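Local coordinates for protein putative enoyl-CoA hydratase/isomerase (Acinetobacter baumannii, PDB 3FDU) that probably acts on the acyl chain of coenzyme A thioesters as an enoyl-CoA hydratase or isomerase of the crotonase family, at residues A[15-20]-A[191-196]. The protein carries 4 engineered substitutions. Numbering follows the deposited sequence.
Sequences VLTLAI and TAQATA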
ATOM      1  N   VAL A  15      -7.121  -1.257 -30.670  1.00 24.82           N
ATOM      2  CA  VAL A  15      -7.720  -0.604 -29.491  1.00 25.09           C
ATOM      3  C   VAL A  15      -9.250  -0.692 -29.447  1.00 25.31           C
ATOM      4  O   VAL A  15      -9.952  -0.144 -30.317  1.00 25.99           O
ATOM      5  CB  VAL A  15      -7.335   0.884 -29.385  1.00 24.04           C
ATOM      6  CG1 VAL A  15      -7.958   1.457 -28.132  1.00 23.12           C
ATOM      7  CG2 VAL A  15      -5.785   1.081 -29.347  1.00 23.33           C
ATOM      8  N   LEU A  16      -9.768  -1.395 -28.457  1.00 23.92           N
ATOM      9  CA  LEU A  16     -11.219  -1.497 -28.299  1.00 24.04           C
ATOM     10  C   LEU A  16     -11.673  -0.434 -27.299  1.00 23.83           C
ATOM     11  O   LEU A  16     -11.213  -0.436 -26.146  1.00 23.73           O
ATOM     12  CB  LEU A  16     -11.608  -2.886 -27.808  1.00 22.11           C
ATOM     13  CG  LEU A  16     -13.058  -2.936 -27.289  1.00 23.93           C
ATOM     14  CD1 LEU A  16     -14.097  -2.536 -28.347  1.00 25.41           C
ATOM     15  CD2 LEU A  16     -13.428  -4.355 -26.718  1.00 22.42           C
ATOM     16  N   THR A  17     -12.508   0.510 -27.729  1.00 24.03           N
ATOM     17  CA  THR A  17     -12.973   1.560 -26.812  1.00 24.05           C
ATOM     18  C   THR A  17     -14.407   1.230 -26.482  1.00 24.41           C
ATOM     19  O   THR A  17     -15.251   1.098 -27.394  1.00 26.21           O
ATOM     20  CB  THR A  17     -12.860   3.021 -27.394  1.00 25.27           C
ATOM     21  OG1 THR A  17     -11.506   3.309 -27.761  1.00 26.41           O
ATOM     22  CG2 THR A  17     -13.317   4.107 -26.361  1.00 22.03           C
ATOM     23  N   LEU A  18     -14.679   1.025 -25.194  1.00 22.46           N
ATOM     24  CA  LEU A  18     -16.040   0.761 -24.722  1.00 21.94           C
ATOM     25  C   LEU A  18     -16.537   2.017 -24.016  1.00 21.13           C
ATOM     26  O   LEU A  18     -15.972   2.461 -23.014  1.00 19.91           O
ATOM     27  CB  LEU A  18     -16.089  -0.440 -23.772  1.00 21.70           C
ATOM     28  CG  LEU A  18     -15.793  -1.807 -24.441  1.00 23.64           C
ATOM     29  CD1 LEU A  18     -15.717  -2.934 -23.443  1.00 21.67           C
ATOM     30  CD2 LEU A  18     -16.886  -2.085 -25.468  1.00 24.65           C
ATOM     31  N   ALA A  19     -17.604   2.607 -24.527  1.00 20.13           N
ATOM     32  CA  ALA A  19     -18.038   3.847 -23.932  1.00 21.57           C
ATOM     33  C   ALA A  19     -19.471   3.770 -23.452  1.00 22.58           C
ATOM     34  O   ALA A  19     -20.395   3.517 -24.241  1.00 23.06           O
ATOM     35  CB  ALA A  19     -17.834   5.024 -24.937  1.00 22.11           C
ATOM     36  N   ILE A  20     -19.641   3.985 -22.148  1.00 22.50           N
ATOM     37  CA  ILE A  20     -20.962   4.006 -21.526  1.00 22.09           C
ATOM     38  C   ILE A  20     -21.686   5.271 -21.982  1.00 22.32           C
ATOM     39  O   ILE A  20     -21.161   6.404 -21.886  1.00 19.95           O
ATOM     40  CB  ILE A  20     -20.855   3.903 -19.971  1.00 21.85           C
ATOM     41  CG1 ILE A  20     -20.003   2.636 -19.596  1.00 22.45           C
ATOM     42  CG2 ILE A  20     -22.187   3.779 -19.357  1.00 19.82           C
ATOM     43  CD1 ILE A  20     -19.670   2.510 -18.073  1.00 23.07           C
ATOM     44  N   THR A 191      -5.584  11.068 -23.675  1.00 21.09           N
ATOM     45  CA  THR A 191      -4.464  10.408 -23.006  1.00 20.51           C
ATOM     46  C   THR A 191      -4.672   8.890 -22.971  1.00 20.22           C
ATOM     47  O   THR A 191      -3.728   8.089 -23.187  1.00 20.36           O
ATOM     48  CB  THR A 191      -4.263  10.905 -21.553  1.00 21.05           C
ATOM     49  OG1 THR A 191      -3.864  12.281 -21.545  1.00 20.75           O
ATOM     50  CG2 THR A 191      -3.165  10.085 -20.859  1.00 20.23           C
ATOM     51  N   ALA A 192      -5.897   8.470 -22.671  1.00 19.13           N
ATOM     52  CA  ALA A 192      -6.172   7.043 -22.572  1.00 18.14           C
ATOM     53  C   ALA A 192      -5.926   6.375 -23.951  1.00 20.24           C
ATOM     54  O   ALA A 192      -5.420   5.251 -24.040  1.00 19.81           O
ATOM     55  CB  ALA A 192      -7.569   6.813 -22.153  1.00 18.16           C
ATOM     56  N   GLN A 193      -6.324   7.068 -25.007  1.00 20.02           N
ATOM     57  CA  GLN A 193      -6.160   6.561 -26.363  1.00 20.43           C
ATOM     58  C   GLN A 193      -4.675   6.524 -26.757  1.00 19.62           C
ATOM     59  O   GLN A 193      -4.265   5.540 -27.336  1.00 20.19           O
ATOM     60  CB  GLN A 193      -7.005   7.412 -27.365  1.00 19.68           C
ATOM     61  CG  GLN A 193      -6.630   7.190 -28.842  1.00 23.10           C
ATOM     62  CD  GLN A 193      -6.982   5.775 -29.356  1.00 25.54           C
ATOM     63  OE1 GLN A 193      -7.871   5.095 -28.830  1.00 26.62           O
ATOM     64  NE2 GLN A 193      -6.295   5.350 -30.407  1.00 27.32           N
ATOM     65  N   ALA A 194      -3.881   7.554 -26.422  1.00 21.63           N
ATOM     66  CA  ALA A 194      -2.430   7.534 -26.782  1.00 21.79           C
ATOM     67  C   ALA A 194      -1.667   6.448 -26.038  1.00 21.69           C
ATOM     68  O   ALA A 194      -0.718   5.828 -26.567  1.00 20.21           O
ATOM     69  CB  ALA A 194      -1.755   8.906 -26.537  1.00 21.74           C
ATOM     70  N   THR A 195      -2.044   6.246 -24.773  1.00 20.33           N
ATOM     71  CA  THR A 195      -1.478   5.172 -23.985  1.00 19.75           C
ATOM     72  C   THR A 195      -1.862   3.820 -24.577  1.00 19.42           C
ATOM     73  O   THR A 195      -1.015   2.942 -24.684  1.00 19.44           O
ATOM     74  CB  THR A 195      -1.887   5.324 -22.486  1.00 20.46           C
ATOM     75  OG1 THR A 195      -1.509   6.621 -22.056  1.00 22.20           O
ATOM     76  CG2 THR A 195      -1.135   4.380 -21.571  1.00 20.16           C
ATOM     77  N   ALA A 196      -3.133   3.617 -24.918  1.00 18.97           N
ATOM     78  CA  ALA A 196      -3.562   2.354 -25.528  1.00 21.06           C
ATOM     79  C   ALA A 196      -2.765   2.062 -26.850  1.00 22.25           C
ATOM     80  O   ALA A 196      -2.405   0.923 -27.094  1.00 21.08           O
ATOM     81  CB  ALA A 196      -5.036   2.376 -25.830  1.00 19.93           C
TER
HETATM   82  O   HOH W   1      -9.735   5.147 -26.980  1.00 26.00           O
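Three torsions bring Val15 and Gln193 together: in Val15 CG1 stands anti to the backbone N (chi1 -178°), while Gln193 first extends from its helix, with CG anti to its own N, and then bends at chi2 (67°), which carries the amide over to the strand. The Gln193 chain slants across the valine and brings Gln193 OE1 to 3.7 Å from Val15 CG1. Both branches of Val15 also straddle the methyl of Ala196, with Val15 CG2 at 3.8 Å from Ala196 CB and Val15 CG1 equally near. Strand and helix run nearly antiparallel, at 154°, and their axes come within 9.7 Å at closest. The contact involves Val15 and Thr17 on the strand and Gln193 and Ala196 on the helix.

Beside the Val15-Ala196 methyl contact a water does what direct bonding cannot. Thr17 OG1 and Gln193 OE1 lie 4.2 Å apart, too far for a bond of their own, yet the water sits 2.7 Å from Thr17 OG1 and donates to Gln193 OE1 over 2.6 Å. The other end of the amide, Gln193 NE2, is hydrogen-bonded to Gln197 one turn along the helix, and the two partners together should restrict rotation of the amide. Ala196 also touches Val52, Val54 and Ile103 on the two next strands of the sheet, whereas Leu16, pointing away, packs on Ala44 of helix 31-46. The sheet thus lies between helix 31-46 and helix 188-200, the latter covering one face in a domain consistent with the beta-beta-alpha spiral of the crotonase family.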